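Local atomic coordinates of ThiJ/PfpI family protein (Pseudomonas syringae pv. tomato, PDB entry 3EWN), a protein that is of unknown function but belongs to the ThiJ/PfpI (DJ-1) family, whose flavodoxin-like fold carries a nucleophile-elbow cysteine in many members. Residues M45-L49 with F181-V186; F89-G93 with V123-I129. All coordinates share one frame. Residues are numbered along the deposited sequence.

Contact 1 (M45-L49 with F181-V186); sequences MFGSL and FGLSMV
In this DJ-1/PfpI-type alpha/beta fold, the C-terminal end of helix 36-46 and the turn after it pack against helix 177-189, all on one side of the central mixed sheet. The nearest CA pair is Met-45 and Gly-182, CA to CA 5.2 Å. Met-45, a selenomethionine with chi angles m, m, t, lays CB 3.5 Å from Gly-182 C and CG 3.5 Å from Leu-183 N; its SE lies 4.0 Å from Leu-183 CD1. A CB on Gly-182 would fall 2.7 Å from Met-45 CG, a clash, so glycine permits this spacing. Phe-46 (chi1 m) starts sideways, but its ring reaches the helix: CE1 is 3.7 Å from Met-185 CB, and CZ is 4.0 Å from Phe-181 CE2. The same ring touches Ile-26 and Met-28 of strand 25-29, placing it between helix and sheet. A type I turn, Phe-46 to Leu-49, then reverses the chain, with Leu-49 N donating to Phe-46 O at 3.1 Å. Ser-48 (chi1 p) hydrogen-bonds through OG to Met-45 O (2.7 Å). Leu-49 CD2 meets Val-186 CG1 at 4.2 Å. No hydrogen bond crosses the interface; Val-186 CG2 sits 3.4 Å from Met-45 O.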
loop_
_atom_site.group_PDB
_atom_site.type_symbol
_atom_site.label_atom_id
_atom_site.label_comp_id
_atom_site.label_asym_id
_atom_site.label_seq_id
_atom_site.Cartn_x
_atom_site.Cartn_y
_atom_site.Cartn_z
HETATM N N MSE A 45 0.843 4.528 7.361
HETATM C CA MSE A 45 1.298 4.764 8.724
HETATM C C MSE A 45 1.383 6.244 9.081
HETATM O O MSE A 45 0.925 6.641 10.146
HETATM C CB MSE A 45 2.653 4.092 8.959
HETATM C CG MSE A 45 2.606 2.565 8.845
HETATM SE SE MSE A 45 1.348 1.719 10.032
HETATM C CE MSE A 45 1.364 -0.032 9.303
ATOM N N PHE A 46 1.973 7.058 8.209
ATOM C CA PHE A 46 2.075 8.488 8.492
ATOM C C PHE A 46 0.685 9.105 8.584
ATOM O O PHE A 46 0.450 10.043 9.354
ATOM C CB PHE A 46 2.858 9.217 7.395
ATOM C CG PHE A 46 4.336 8.958 7.419
ATOM C CD1 PHE A 46 5.049 9.033 8.609
ATOM C CD2 PHE A 46 5.024 8.684 6.242
ATOM C CE1 PHE A 46 6.428 8.843 8.626
ATOM C CE2 PHE A 46 6.406 8.493 6.250
ATOM C CZ PHE A 46 7.107 8.574 7.447
ATOM N N GLY A 47 -0.233 8.570 7.788
ATOM C CA GLY A 47 -1.593 9.077 7.776
ATOM C C GLY A 47 -2.330 8.852 9.082
ATOM O O GLY A 47 -3.360 9.477 9.324
ATOM N N SER A 48 -1.805 7.969 9.927
ATOM C CA SER A 48 -2.439 7.676 11.211
ATOM C C SER A 48 -2.132 8.739 12.264
ATOM O O SER A 48 -2.768 8.774 13.312
ATOM C CB SER A 48 -1.974 6.319 11.740
ATOM O OG SER A 48 -0.676 6.420 12.301
ATOM N N LEU A 49 -1.159 9.597 11.981
ATOM C CA LEU A 49 -0.749 10.646 12.909
ATOM C C LEU A 49 -1.732 11.820 12.977
ATOM O O LEU A 49 -1.844 12.594 12.029
ATOM C CB LEU A 49 0.641 11.155 12.501
ATOM C CG LEU A 49 1.760 10.106 12.499
ATOM C CD1 LEU A 49 2.987 10.654 11.783
ATOM C CD2 LEU A 49 2.100 9.723 13.936
ATOM N N PHE A 181 8.872 0.154 8.037
ATOM C CA PHE A 181 9.536 1.439 8.155
ATOM C C PHE A 181 8.530 2.434 8.745
ATOM O O PHE A 181 8.839 3.175 9.683
ATOM C CB PHE A 181 9.975 1.898 6.762
ATOM C CG PHE A 181 10.114 3.385 6.626
ATOM C CD1 PHE A 181 11.221 4.044 7.138
ATOM C CD2 PHE A 181 9.121 4.126 6.000
ATOM C CE1 PHE A 181 11.338 5.431 7.029
ATOM C CE2 PHE A 181 9.226 5.508 5.884
ATOM C CZ PHE A 181 10.337 6.162 6.400
ATOM N N GLY A 182 7.321 2.432 8.192
ATOM C CA GLY A 182 6.281 3.342 8.649
ATOM C C GLY A 182 5.859 3.161 10.096
ATOM O O GLY A 182 5.758 4.132 10.845
ATOM N N LEU A 183 5.606 1.922 10.497
ATOM C CA LEU A 183 5.188 1.657 11.867
ATOM C C LEU A 183 6.271 2.100 12.851
ATOM O O LEU A 183 5.980 2.639 13.920
ATOM C CB LEU A 183 4.886 0.167 12.047
ATOM C CG LEU A 183 4.202 -0.259 13.350
ATOM C CD1 LEU A 183 2.855 0.464 13.500
ATOM C CD2 LEU A 183 3.998 -1.767 13.337
ATOM N N SER A 184 7.526 1.872 12.488
ATOM C CA SER A 184 8.625 2.288 13.342
ATOM C C SER A 184 8.665 3.812 13.414
ATOM O O SER A 184 8.949 4.381 14.468
ATOM C CB SER A 184 9.950 1.749 12.807
ATOM O OG SER A 184 10.030 0.348 12.997
HETATM N N MSE A 185 8.385 4.478 12.296
HETATM C CA MSE A 185 8.388 5.940 12.289
HETATM C C MSE A 185 7.285 6.484 13.197
HETATM O O MSE A 185 7.478 7.481 13.898
HETATM C CB MSE A 185 8.205 6.483 10.865
HETATM C CG MSE A 185 9.450 6.371 9.963
HETATM SE SE MSE A 185 11.009 7.306 10.631
HETATM C CE MSE A 185 10.329 9.096 10.633
ATOM N N VAL A 186 6.124 5.837 13.184
ATOM C CA VAL A 186 5.021 6.281 14.033
ATOM C C VAL A 186 5.432 6.253 15.508
ATOM O O VAL A 186 5.113 7.166 16.269
ATOM C CB VAL A 186 3.766 5.395 13.837
ATOM C CG1 VAL A 186 2.719 5.722 14.899
ATOM C CG2 VAL A 186 3.188 5.609 12.437
#

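Contact 2 (F89-G93 with V123-I129); sequences FAPGG and VCSGSLI
The strand-turn-helix at Val-123 to Ile-129 has the geometry of the family's nucleophile elbow: a type II' turn, Val-123 to Gly-126, puts Cys-124 at phi/psi 60/-143, consistent with the catalytic cysteine of relatives. Val-123 and Ala-90 bury most surface, followed by Gly-92. Val-123 N donates to Ala-90 O (3.1 Å, 155°), joining neighbouring parallel strands, and its CG2 meets the ring edge of Phe-89 at CE1, 3.6 Å away. Ala-90 directs CB toward the helix, 4.4 Å from Ile-129 CD1. Gly-92 crosses the elbow with its CA 4.0 Å from Gly-126 CA; a CB there would clash with Ser-125 N (2.6 Å) and Cys-124 CB (2.8 Å). A CB on Gly-126 would clash too, at 2.1 Å from Ala-90 O. A glycerol, probably from the crystallisation liquor, hydrogen-bonds to Gly-93 O and lies about 4 Å from the Cys-124 side chain, which may mark a pocket. The loop's end is fastened by Ser-125 (chi1 p), whose OG donates to Gly-93 O at 2.6 Å.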
loop_
_atom_site.group_PDB
_atom_site.type_symbol
_atom_site.label_atom_id
_atom_site.label_comp_id
_atom_site.label_asym_id
_atom_site.label_seq_id
_atom_site.Cartn_x
_atom_site.Cartn_y
_atom_site.Cartn_z
ATOM N N PHE A 89 10.614 12.336 2.542
ATOM C CA PHE A 89 10.532 10.938 2.126
ATOM C C PHE A 89 10.528 10.745 0.618
ATOM O O PHE A 89 9.916 11.522 -0.107
ATOM C CB PHE A 89 9.250 10.322 2.704
ATOM C CG PHE A 89 8.902 8.975 2.128
ATOM C CD1 PHE A 89 9.367 7.805 2.721
ATOM C CD2 PHE A 89 8.109 8.878 0.988
ATOM C CE1 PHE A 89 9.043 6.557 2.190
ATOM C CE2 PHE A 89 7.781 7.636 0.447
ATOM C CZ PHE A 89 8.248 6.472 1.049
ATOM N N ALA A 90 11.196 9.687 0.156
ATOM C CA ALA A 90 11.225 9.374 -1.270
ATOM C C ALA A 90 10.922 7.902 -1.515
ATOM O O ALA A 90 11.536 7.024 -0.904
ATOM C CB ALA A 90 12.582 9.718 -1.867
ATOM N N PRO A 91 9.950 7.615 -2.400
ATOM C CA PRO A 91 9.574 6.237 -2.730
ATOM C C PRO A 91 10.454 5.736 -3.869
ATOM O O PRO A 91 11.201 6.516 -4.475
ATOM C CB PRO A 91 8.117 6.373 -3.153
ATOM C CG PRO A 91 8.128 7.687 -3.886
ATOM C CD PRO A 91 8.973 8.568 -2.959
ATOM N N GLY A 92 10.345 4.443 -4.163
ATOM C CA GLY A 92 11.131 3.842 -5.226
ATOM C C GLY A 92 10.401 3.579 -6.536
ATOM O O GLY A 92 9.343 4.144 -6.812
ATOM N N GLY A 93 10.984 2.686 -7.328
ATOM C CA GLY A 93 10.463 2.326 -8.635
ATOM C C GLY A 93 11.674 1.914 -9.455
ATOM O O GLY A 93 12.695 1.540 -8.879
ATOM N N VAL A 123 12.115 4.542 0.945
ATOM C CA VAL A 123 11.776 3.131 0.922
ATOM C C VAL A 123 12.166 2.598 -0.453
ATOM O O VAL A 123 12.075 3.314 -1.451
ATOM C CB VAL A 123 10.254 2.914 1.158
ATOM C CG1 VAL A 123 9.840 1.505 0.741
ATOM C CG2 VAL A 123 9.929 3.139 2.623
ATOM N N CYS A 124 12.644 1.360 -0.503
ATOM C CA CYS A 124 12.992 0.749 -1.777
ATOM C C CYS A 124 14.074 1.541 -2.518
ATOM O O CYS A 124 14.978 2.093 -1.895
ATOM C CB CYS A 124 11.720 0.640 -2.627
ATOM S SG CYS A 124 11.775 -0.559 -3.970
ATOM N N SER A 125 13.979 1.620 -3.845
ATOM C CA SER A 125 14.991 2.341 -4.616
ATOM C C SER A 125 14.973 3.845 -4.367
ATOM O O SER A 125 15.746 4.589 -4.965
ATOM C CB SER A 125 14.834 2.061 -6.115
ATOM O OG SER A 125 13.553 2.439 -6.576
ATOM N N GLY A 126 14.084 4.295 -3.488
ATOM C CA GLY A 126 14.030 5.709 -3.177
ATOM C C GLY A 126 15.353 6.177 -2.588
ATOM O O GLY A 126 15.682 7.358 -2.642
ATOM N N SER A 127 16.121 5.253 -2.020
ATOM C CA SER A 127 17.401 5.639 -1.441
ATOM C C SER A 127 18.417 6.050 -2.512
ATOM O O SER A 127 19.451 6.627 -2.194
ATOM C CB SER A 127 17.958 4.516 -0.552
ATOM O OG SER A 127 17.775 3.236 -1.129
ATOM N N LEU A 128 18.127 5.755 -3.778
ATOM C CA LEU A 128 19.031 6.165 -4.855
ATOM C C LEU A 128 18.851 7.674 -5.019
ATOM O O LEU A 128 19.792 8.393 -5.347
ATOM C CB LEU A 128 18.686 5.471 -6.178
ATOM C CG LEU A 128 18.839 3.952 -6.309
ATOM C CD1 LEU A 128 18.440 3.543 -7.727
ATOM C CD2 LEU A 128 20.269 3.512 -6.014
ATOM N N ILE A 129 17.629 8.145 -4.788
ATOM C CA ILE A 129 17.334 9.564 -4.899
ATOM C C ILE A 129 18.019 10.307 -3.753
ATOM O O ILE A 129 18.616 11.360 -3.969
ATOM C CB ILE A 129 15.805 9.822 -4.871
ATOM C CG1 ILE A 129 15.154 9.213 -6.118
ATOM C CG2 ILE A 129 15.523 11.325 -4.790
ATOM C CD1 ILE A 129 13.619 9.236 -6.102
#

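How the contacts relate
From the N terminus, the chain passes through strand 25-29 and helix 36-46 to reach 45-49, the first half of contact 1. After strands 53-58 to 76-77 it enters strand 87-90 and the loop to Gly-93, and contact 2 closes after 29 residues, at the end of strand 119-123. Only later does helix 177-189 complete contact 1, across 131 residues, so contact 2 is nested within its loop. The centres lie about 17 Å apart, yet the contacts touch: Phe-181 CD2 is 3.6 Å from Val-123 CG2, and Phe-181 CE2 is 3.8 Å from Phe-89 CE1. Contact 1 pairs two helices, contact 2 joins strand 87-90 and its loop to the elbow and helix 126-132, and Phe-181 bridges these layers.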